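Local coordinates for protein inositol-3-phosphate synthase (Caenorhabditis elegans, PDB 1VKO) that binds NAD through a Rossmann-type domain and assembles as a tetramer of the inositol phosphate synthase family, at residues 66-71 with 510-515; 91-96 with 154-159; 222-227 with 267-272. All coordinates share one frame; numbering follows the deposited sequence.

Interaction 1: 66-71 with 510-515; sequences YSFKTV and TALAGF
Ala511, in the last turn of helix 498-513, meets Phe68 of strand 56-71 with its methyl group: Ala511 CB lies 4.1 Å from Phe68 CE2 on the far part of the ring. Its carbonyl oxygen also approaches the ring, at an oblique slant, while accepting a hydrogen bond from Ser41 on the adjacent strand 38-53. The next residue, Leu512, carries most of the contact. Its CD2 methyl sits over one face of the Phe68 ring in a CH-pi contact, 4.2 Å from the centroid and 28° off the ring normal. The methyl is displaced toward the root of the ring, where Leu512 CD2 comes within 3.7 Å of Phe68 CG. The two side chains lie roughly perpendicular. Leu512 does not start out toward the strand, but with CG anti to the carbonyl carbon (chi1 -56°) its end is carried there, and the methyl that covers Phe68 also touches Thr70, Leu512 CD2 lying 3.6 Å from Thr70 OG1. That hydroxyl donates to a water at 2.6 Å from OG1, and the same water donates in turn to Leu512 O, 3.0 Å away. The helix closes with Ala513, and Gly514, with a positive phi of 115°, turns the chain out of the helical path. Thr510 O takes two backbone bonds at this end, from Gly514 N and from Phe515 N, each at 2.9 Å. Phe43, Val461 and Tyr463 from the flanking strands, and Ile523 of the second subunit, pack around the same side chains. Direct contact between strand and helix is mainly apolar, Leu512 over one ring face and Ala511 against CE2. The water gives a helix-end carbonyl and a buried threonine hydroxyl a shared polar partner beside these apolar groups.

Interaction 2: 91-96 with 154-159; sequences TAVGSI and LIISGW
Ile156 reaches across to helix 87-100 with two diverging branches. Its CG1 stands anti to the carbonyl carbon (chi1 -60°) and the chain continues extended to CD1, whereas CG2 points another way, anti to the backbone N. The CG2 methyl meets Val93 CG2 at 3.9 Å, the two side chains running antiparallel alongside one another. The longer branch goes to Ile96, and there the side chains approach at a slant, end methyl against end methyl. The modelled separation of Ile96 CD1 from Ile156 CD1, 3.2 Å, is shorter than ordinary carbon contact, so the exact placing of these methyls is doubtful. Leu154, two residues earlier on the same side of the strand, lies more loosely against the helix, with its CD1 4.5 Å from Ile96 CD1. Helix 87-100 follows strand 77-82, the parallel neighbour of strand 154-159, as the first helix of a Rossmann-type fold does after its first strand. It runs nearly antiparallel to strand 154-159, at 153° between the short segments, with the axes 9.8 Å apart. On the other face of the strand, Ile155 and Ser157 pack on Phe234 of helix 220-238. The hydroxyl of Ser95 is turned back onto its own helix, where Thr91 O accepts both Ser95 N, at 2.9 Å, and Ser95 OG, at 3.0 Å, from opposite faces of its carbonyl plane. Tyr449 of helix 440-458 packs on both Ser95 and Ile96. Further along the strand, Trp159 touches the bound NAD, and its NE1 is hydrogen-bonded to Asp230.

Interaction 3: 222-227 with 267-272; sequences EHLEHI and EIMESI
Leu224 and Ile272 meet nearly perpendicular to each other, each offering a methyl branch: Leu224 CD2 lies 4.0 Å from Ile272 CG2. The same Leu224 CD2 is approached by the end of Met269, whose CE stands 4.3 Å away. Leu224 leaves its helix toward helix 265-273, and with CG anti to the backbone N (chi1 171°) its CD2 ends at the interface. Met269 starts out beside the interface, and three successive torsions near -60° curl its thioether chain back to the leucine. Helix 220-238 leads into strand 242-247 of the parallel sheet and helix 265-273 follows that strand, an order consistent with both lying in the Rossmann-type domain. Helix 281-291 backs the pair, with Val287 against Leu224 and Leu291 against Met269. A further shell of polar bonds ties each helix to its surroundings. His223, beside Leu224, is gripped at both ring nitrogens, ND1 by Tyr199 OH and NE2 by Pro216 O. On the partner helix, Ser271 OG bonds to Leu261 O, and Glu267, near the start of the helix, receives Ala263 N at OE1. The exposed Glu270 forms a salt bridge within its own helix, to Arg273.

All three contacts are largely buried and apolar, but they join different elements. Interaction 1 seats a helix end on an antiparallel sheet beside the second subunit, and is the one with an aromatic face and a bridging water. Interaction 2 belongs to the Rossmann-type domain, as interaction 3 probably does: interaction 2 packs a helix on the outermost strand, within this chain, of its parallel sheet, while interaction 3 joins two helices further out, with a partly exposed methionine at its margin. These two meet where Trp159 CZ2 touches Ile227 CG2 at 3.8 Å. Interaction 1 stands apart, its nearest atoms about 15 Å from interaction 2 and about 26 Å from interaction 3.

Interaction 1: 66-71 with 510-515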
loop_
_atom_site.group_PDB
_atom_site.type_symbol
_atom_site.label_atom_id
_atom_site.label_comp_id
_atom_site.label_asym_id
_atom_site.label_seq_id
_atom_site.Cartn_x
_atom_site.Cartn_y
_atom_site.Cartn_z
ATOM N N TYR A 66 -3.809 28.781 -40.309
ATOM C CA TYR A 66 -2.738 29.447 -39.586
ATOM C C TYR A 66 -1.509 29.463 -40.486
ATOM O O TYR A 66 -1.271 28.500 -41.198
ATOM C CB TYR A 66 -2.433 28.704 -38.276
ATOM C CG TYR A 66 -3.276 29.117 -37.088
ATOM C CD1 TYR A 66 -4.476 28.478 -36.807
ATOM C CD2 TYR A 66 -2.875 30.147 -36.243
ATOM C CE1 TYR A 66 -5.264 28.853 -35.710
ATOM C CE2 TYR A 66 -3.659 30.529 -35.135
ATOM C CZ TYR A 66 -4.850 29.872 -34.881
ATOM O OH TYR A 66 -5.637 30.225 -33.795
ATOM N N SER A 67 -0.742 30.546 -40.485
ATOM C CA SER A 67 0.526 30.538 -41.198
ATOM C C SER A 67 1.633 30.730 -40.185
ATOM O O SER A 67 1.749 31.798 -39.618
ATOM C CB SER A 67 0.563 31.627 -42.277
ATOM O OG SER A 67 1.709 31.470 -43.098
ATOM N N PHE A 68 2.421 29.693 -39.919
ATOM C CA PHE A 68 3.456 29.770 -38.879
ATOM C C PHE A 68 4.796 30.091 -39.496
ATOM O O PHE A 68 5.102 29.641 -40.603
ATOM C CB PHE A 68 3.605 28.453 -38.084
ATOM C CG PHE A 68 2.331 27.961 -37.450
ATOM C CD1 PHE A 68 1.768 28.620 -36.378
ATOM C CD2 PHE A 68 1.700 26.839 -37.937
ATOM C CE1 PHE A 68 0.569 28.168 -35.803
ATOM C CE2 PHE A 68 0.509 26.370 -37.351
ATOM C CZ PHE A 68 -0.051 27.032 -36.294
ATOM N N LYS A 69 5.610 30.840 -38.767
ATOM C CA LYS A 69 7.020 30.909 -39.094
ATOM C C LYS A 69 7.752 30.449 -37.867
ATOM O O LYS A 69 7.404 30.879 -36.767
ATOM C CB LYS A 69 7.474 32.332 -39.488
ATOM C CG LYS A 69 7.308 32.722 -40.965
ATOM C CD LYS A 69 7.973 34.102 -41.201
ATOM C CE LYS A 69 8.016 34.552 -42.684
ATOM N NZ LYS A 69 6.701 35.035 -43.198
ATOM N N THR A 70 8.758 29.590 -38.060
ATOM C CA THR A 70 9.579 29.086 -36.969
ATOM C C THR A 70 11.047 29.263 -37.237
ATOM O O THR A 70 11.586 28.584 -38.103
ATOM C CB THR A 70 9.322 27.578 -36.734
ATOM O OG1 THR A 70 7.945 27.365 -36.414
ATOM C CG2 THR A 70 10.060 27.106 -35.474
ATOM N N VAL A 71 11.723 30.125 -36.482
ATOM C CA VAL A 71 13.174 30.192 -36.626
ATOM C C VAL A 71 13.753 28.815 -36.285
ATOM O O VAL A 71 13.394 28.210 -35.270
ATOM C CB VAL A 71 13.818 31.333 -35.806
ATOM C CG1 VAL A 71 15.356 31.350 -35.997
ATOM C CG2 VAL A 71 13.224 32.694 -36.214
ATOM N N THR A 510 4.193 19.458 -34.387
ATOM C CA THR A 510 4.053 18.805 -35.685
ATOM C C THR A 510 3.474 19.751 -36.710
ATOM O O THR A 510 3.958 19.768 -37.845
ATOM C CB THR A 510 3.350 17.437 -35.646
ATOM O OG1 THR A 510 2.098 17.508 -34.963
ATOM C CG2 THR A 510 4.146 16.488 -34.796
ATOM N N ALA A 511 2.484 20.554 -36.306
ATOM C CA ALA A 511 1.951 21.677 -37.114
ATOM C C ALA A 511 3.023 22.690 -37.551
ATOM O O ALA A 511 3.079 23.075 -38.733
ATOM C CB ALA A 511 0.829 22.393 -36.368
ATOM N N LEU A 512 3.868 23.119 -36.607
ATOM C CA LEU A 512 5.058 23.920 -36.943
ATOM C C LEU A 512 5.944 23.254 -37.992
ATOM O O LEU A 512 6.311 23.904 -38.979
ATOM C CB LEU A 512 5.892 24.277 -35.706
ATOM C CG LEU A 512 5.119 25.017 -34.610
ATOM C CD1 LEU A 512 5.893 25.035 -33.312
ATOM C CD2 LEU A 512 4.725 26.417 -35.023
ATOM N N ALA A 513 6.262 21.970 -37.790
ATOM C CA ALA A 513 7.216 21.233 -38.649
ATOM C C ALA A 513 6.672 20.839 -40.005
ATOM O O ALA A 513 7.464 20.561 -40.916
ATOM C CB ALA A 513 7.756 19.997 -37.946
ATOM N N GLY A 514 5.341 20.784 -40.121
ATOM C CA GLY A 514 4.654 20.563 -41.397
ATOM C C GLY A 514 3.869 19.263 -41.504
ATOM O O GLY A 514 3.214 18.997 -42.512
ATOM N N PHE A 515 3.907 18.446 -40.459
ATOM C CA PHE A 515 3.278 17.117 -40.548
ATOM C C PHE A 515 2.364 16.721 -39.375
ATOM O O PHE A 515 2.664 15.754 -38.670
ATOM C CB PHE A 515 4.327 16.030 -40.839
ATOM C CG PHE A 515 5.591 16.135 -40.011
ATOM C CD1 PHE A 515 5.613 15.692 -38.696
ATOM C CD2 PHE A 515 6.774 16.611 -40.577
ATOM C CE1 PHE A 515 6.765 15.744 -37.936
ATOM C CE2 PHE A 515 7.948 16.681 -39.818
ATOM C CZ PHE A 515 7.940 16.232 -38.495
HETATM O O HOH W 1 6.789 26.855 -38.683
#

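Interaction 2: 91-96 with 154-159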
loop_
_atom_site.group_PDB
_atom_site.type_symbol
_atom_site.label_atom_id
_atom_site.label_comp_id
_atom_site.label_asym_id
_atom_site.label_seq_id
_atom_site.Cartn_x
_atom_site.Cartn_y
_atom_site.Cartn_z
ATOM N N THR A 91 21.077 20.798 -8.456
ATOM C CA THR A 91 20.927 19.574 -9.227
ATOM C C THR A 91 20.784 19.844 -10.715
ATOM O O THR A 91 21.384 19.139 -11.518
ATOM C CB THR A 91 19.724 18.764 -8.702
ATOM O OG1 THR A 91 20.034 18.290 -7.389
ATOM C CG2 THR A 91 19.534 17.495 -9.519
ATOM N N ALA A 92 19.948 20.825 -11.065
ATOM C CA ALA A 92 19.789 21.293 -12.420
ATOM C C ALA A 92 21.148 21.595 -13.022
ATOM O O ALA A 92 21.453 21.139 -14.113
ATOM C CB ALA A 92 18.907 22.529 -12.447
ATOM N N VAL A 93 21.978 22.329 -12.280
ATOM C CA VAL A 93 23.319 22.710 -12.755
ATOM C C VAL A 93 24.212 21.466 -12.810
ATOM O O VAL A 93 24.836 21.190 -13.823
ATOM C CB VAL A 93 23.972 23.821 -11.860
ATOM C CG1 VAL A 93 25.334 24.270 -12.400
ATOM C CG2 VAL A 93 23.082 25.011 -11.733
ATOM N N GLY A 94 24.243 20.710 -11.720
ATOM C CA GLY A 94 25.065 19.510 -11.631
ATOM C C GLY A 94 24.881 18.554 -12.788
ATOM O O GLY A 94 25.856 18.118 -13.409
ATOM N N SER A 95 23.622 18.228 -13.078
ATOM C CA SER A 95 23.269 17.275 -14.121
ATOM C C SER A 95 23.609 17.711 -15.542
ATOM O O SER A 95 23.892 16.845 -16.393
ATOM C CB SER A 95 21.789 16.912 -14.041
ATOM O OG SER A 95 21.449 16.449 -12.747
ATOM N N ILE A 96 23.567 19.016 -15.819
ATOM C CA ILE A 96 24.053 19.550 -17.125
ATOM C C ILE A 96 25.530 19.213 -17.306
ATOM O O ILE A 96 25.935 18.599 -18.304
ATOM C CB ILE A 96 23.710 21.080 -17.273
ATOM C CG1 ILE A 96 22.181 21.256 -17.372
ATOM C CG2 ILE A 96 24.260 21.672 -18.494
ATOM C CD1 ILE A 96 21.689 22.680 -17.180
ATOM N N LEU A 154 22.548 25.205 -22.416
ATOM C CA LEU A 154 22.054 26.254 -21.511
ATOM C C LEU A 154 23.189 26.751 -20.648
ATOM O O LEU A 154 23.892 25.952 -20.030
ATOM C CB LEU A 154 20.920 25.747 -20.611
ATOM C CG LEU A 154 19.559 25.230 -21.128
ATOM C CD1 LEU A 154 18.735 24.616 -19.958
ATOM C CD2 LEU A 154 18.718 26.307 -21.864
ATOM N N ILE A 155 23.380 28.065 -20.625
ATOM C CA ILE A 155 24.324 28.693 -19.704
ATOM C C ILE A 155 23.554 29.151 -18.476
ATOM O O ILE A 155 22.597 29.923 -18.598
ATOM C CB ILE A 155 24.965 29.950 -20.365
ATOM C CG1 ILE A 155 25.921 29.581 -21.514
ATOM C CG2 ILE A 155 25.703 30.755 -19.325
ATOM C CD1 ILE A 155 25.322 29.723 -22.926
ATOM N N ILE A 156 23.996 28.759 -17.288
ATOM C CA ILE A 156 23.212 29.008 -16.087
ATOM C C ILE A 156 23.902 29.800 -14.965
ATOM O O ILE A 156 24.942 29.418 -14.482
ATOM C CB ILE A 156 22.703 27.679 -15.524
ATOM C CG1 ILE A 156 21.821 26.948 -16.534
ATOM C CG2 ILE A 156 22.024 27.899 -14.166
ATOM C CD1 ILE A 156 21.214 25.633 -15.983
ATOM N N SER A 157 23.292 30.895 -14.539
ATOM C CA SER A 157 23.655 31.548 -13.301
ATOM C C SER A 157 22.370 31.735 -12.443
ATOM O O SER A 157 21.340 31.084 -12.698
ATOM C CB SER A 157 24.272 32.901 -13.615
ATOM O OG SER A 157 24.751 33.501 -12.426
ATOM N N GLY A 158 22.451 32.605 -11.443
ATOM C CA GLY A 158 21.321 33.016 -10.682
ATOM C C GLY A 158 21.665 33.492 -9.294
ATOM O O GLY A 158 22.808 33.855 -9.019
ATOM N N TRP A 159 20.655 33.481 -8.414
ATOM C CA TRP A 159 20.784 34.111 -7.107
ATOM C C TRP A 159 20.413 33.215 -5.939
ATOM O O TRP A 159 19.565 32.338 -6.059
ATOM C CB TRP A 159 19.889 35.312 -7.032
ATOM C CG TRP A 159 20.056 36.331 -8.113
ATOM C CD1 TRP A 159 20.817 37.472 -8.065
ATOM C CD2 TRP A 159 19.387 36.344 -9.376
ATOM N NE1 TRP A 159 20.680 38.168 -9.242
ATOM C CE2 TRP A 159 19.814 37.500 -10.064
ATOM C CE3 TRP A 159 18.492 35.472 -10.017
ATOM C CZ2 TRP A 159 19.350 37.823 -11.350
ATOM C CZ3 TRP A 159 18.009 35.805 -11.262
ATOM C CH2 TRP A 159 18.451 36.969 -11.928
#

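Interaction 3: 222-227 with 267-272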
loop_
_atom_site.group_PDB
_atom_site.type_symbol
_atom_site.label_atom_id
_atom_site.label_comp_id
_atom_site.label_asym_id
_atom_site.label_seq_id
_atom_site.Cartn_x
_atom_site.Cartn_y
_atom_site.Cartn_z
ATOM N N GLU A 222 15.538 50.315 -5.600
ATOM C CA GLU A 222 16.960 50.025 -5.715
ATOM C C GLU A 222 17.172 48.543 -5.916
ATOM O O GLU A 222 17.996 48.151 -6.729
ATOM C CB GLU A 222 17.700 50.464 -4.494
ATOM C CG GLU A 222 17.932 51.955 -4.414
ATOM C CD GLU A 222 19.262 52.248 -3.766
ATOM O OE1 GLU A 222 19.502 51.651 -2.680
ATOM O OE2 GLU A 222 20.058 53.032 -4.356
ATOM N N HIS A 223 16.376 47.711 -5.228
ATOM C CA HIS A 223 16.436 46.269 -5.450
ATOM C C HIS A 223 16.120 45.904 -6.879
ATOM O O HIS A 223 16.866 45.139 -7.495
ATOM C CB HIS A 223 15.583 45.503 -4.462
ATOM C CG HIS A 223 16.090 45.609 -3.063
ATOM N ND1 HIS A 223 15.270 45.518 -1.958
ATOM C CD2 HIS A 223 17.336 45.839 -2.590
ATOM C CE1 HIS A 223 15.989 45.696 -0.863
ATOM N NE2 HIS A 223 17.246 45.890 -1.219
ATOM N N LEU A 224 15.049 46.496 -7.410
ATOM C CA LEU A 224 14.624 46.289 -8.794
ATOM C C LEU A 224 15.749 46.572 -9.764
ATOM O O LEU A 224 15.987 45.810 -10.697
ATOM C CB LEU A 224 13.420 47.179 -9.113
ATOM C CG LEU A 224 13.016 47.218 -10.572
ATOM C CD1 LEU A 224 12.697 45.849 -11.093
ATOM C CD2 LEU A 224 11.804 48.112 -10.691
ATOM N N GLU A 225 16.432 47.678 -9.524
ATOM C CA GLU A 225 17.510 48.128 -10.373
ATOM C C GLU A 225 18.711 47.214 -10.253
ATOM O O GLU A 225 19.450 47.034 -11.211
ATOM C CB GLU A 225 17.908 49.549 -9.979
ATOM C CG GLU A 225 17.061 50.626 -10.634
ATOM C CD GLU A 225 17.135 50.598 -12.148
ATOM O OE1 GLU A 225 18.168 50.159 -12.727
ATOM O OE2 GLU A 225 16.149 51.015 -12.767
ATOM N N HIS A 226 18.905 46.639 -9.068
ATOM C CA HIS A 226 20.085 45.819 -8.813
ATOM C C HIS A 226 19.992 44.536 -9.619
ATOM O O HIS A 226 20.975 44.122 -10.252
ATOM C CB HIS A 226 20.180 45.488 -7.332
ATOM C CG HIS A 226 21.394 44.696 -6.960
ATOM N ND1 HIS A 226 22.396 45.205 -6.165
ATOM C CD2 HIS A 226 21.757 43.425 -7.252
ATOM C CE1 HIS A 226 23.320 44.281 -5.974
ATOM N NE2 HIS A 226 22.954 43.190 -6.621
ATOM N N ILE A 227 18.819 43.899 -9.590
ATOM C CA ILE A 227 18.570 42.694 -10.402
ATOM C C ILE A 227 18.568 42.997 -11.896
ATOM O O ILE A 227 19.041 42.185 -12.680
ATOM C CB ILE A 227 17.220 42.077 -10.055
ATOM C CG1 ILE A 227 17.092 41.868 -8.542
ATOM C CG2 ILE A 227 17.050 40.768 -10.826
ATOM C CD1 ILE A 227 18.013 40.820 -7.971
ATOM N N GLU A 267 0.167 50.359 -11.796
ATOM C CA GLU A 267 0.020 50.113 -10.358
ATOM C C GLU A 267 1.210 49.368 -9.769
ATOM O O GLU A 267 1.772 49.822 -8.790
ATOM C CB GLU A 267 -1.280 49.375 -10.041
ATOM C CG GLU A 267 -2.478 50.293 -10.104
ATOM C CD GLU A 267 -3.787 49.563 -9.915
ATOM O OE1 GLU A 267 -3.761 48.352 -9.578
ATOM O OE2 GLU A 267 -4.850 50.203 -10.088
ATOM N N ILE A 268 1.607 48.246 -10.366
ATOM C CA ILE A 268 2.731 47.481 -9.818
ATOM C C ILE A 268 4.049 48.266 -9.818
ATOM O O ILE A 268 4.806 48.174 -8.838
ATOM C CB ILE A 268 2.849 46.017 -10.427
ATOM C CG1 ILE A 268 3.913 45.186 -9.703
ATOM C CG2 ILE A 268 3.134 46.010 -11.921
ATOM C CD1 ILE A 268 3.370 44.404 -8.544
ATOM N N MET A 269 4.295 49.057 -10.878
ATOM C CA MET A 269 5.490 49.917 -10.969
ATOM C C MET A 269 5.466 50.981 -9.909
ATOM O O MET A 269 6.480 51.235 -9.264
ATOM C CB MET A 269 5.615 50.622 -12.332
ATOM C CG MET A 269 5.842 49.709 -13.512
ATOM S SD MET A 269 7.067 48.451 -13.178
ATOM C CE MET A 269 8.589 49.410 -13.214
ATOM N N GLU A 270 4.313 51.616 -9.735
ATOM C CA GLU A 270 4.181 52.622 -8.682
ATOM C C GLU A 270 4.391 52.021 -7.278
ATOM O O GLU A 270 5.139 52.599 -6.485
ATOM C CB GLU A 270 2.855 53.395 -8.794
ATOM C CG GLU A 270 2.589 54.391 -7.657
ATOM C CD GLU A 270 3.413 55.680 -7.713
ATOM O OE1 GLU A 270 4.341 55.798 -8.540
ATOM O OE2 GLU A 270 3.132 56.593 -6.903
ATOM N N SER A 271 3.768 50.874 -6.975
ATOM C CA SER A 271 3.949 50.246 -5.650
ATOM C C SER A 271 5.442 50.000 -5.334
ATOM O O SER A 271 5.878 50.144 -4.181
ATOM C CB SER A 271 3.160 48.950 -5.516
ATOM O OG SER A 271 1.799 49.140 -5.858
ATOM N N ILE A 272 6.222 49.654 -6.355
ATOM C CA ILE A 272 7.671 49.475 -6.177
ATOM C C ILE A 272 8.370 50.815 -5.909
ATOM O O ILE A 272 9.300 50.912 -5.111
ATOM C CB ILE A 272 8.283 48.769 -7.401
ATOM C CG1 ILE A 272 7.635 47.397 -7.608
ATOM C CG2 ILE A 272 9.816 48.653 -7.260
ATOM C CD1 ILE A 272 8.125 46.633 -8.853
#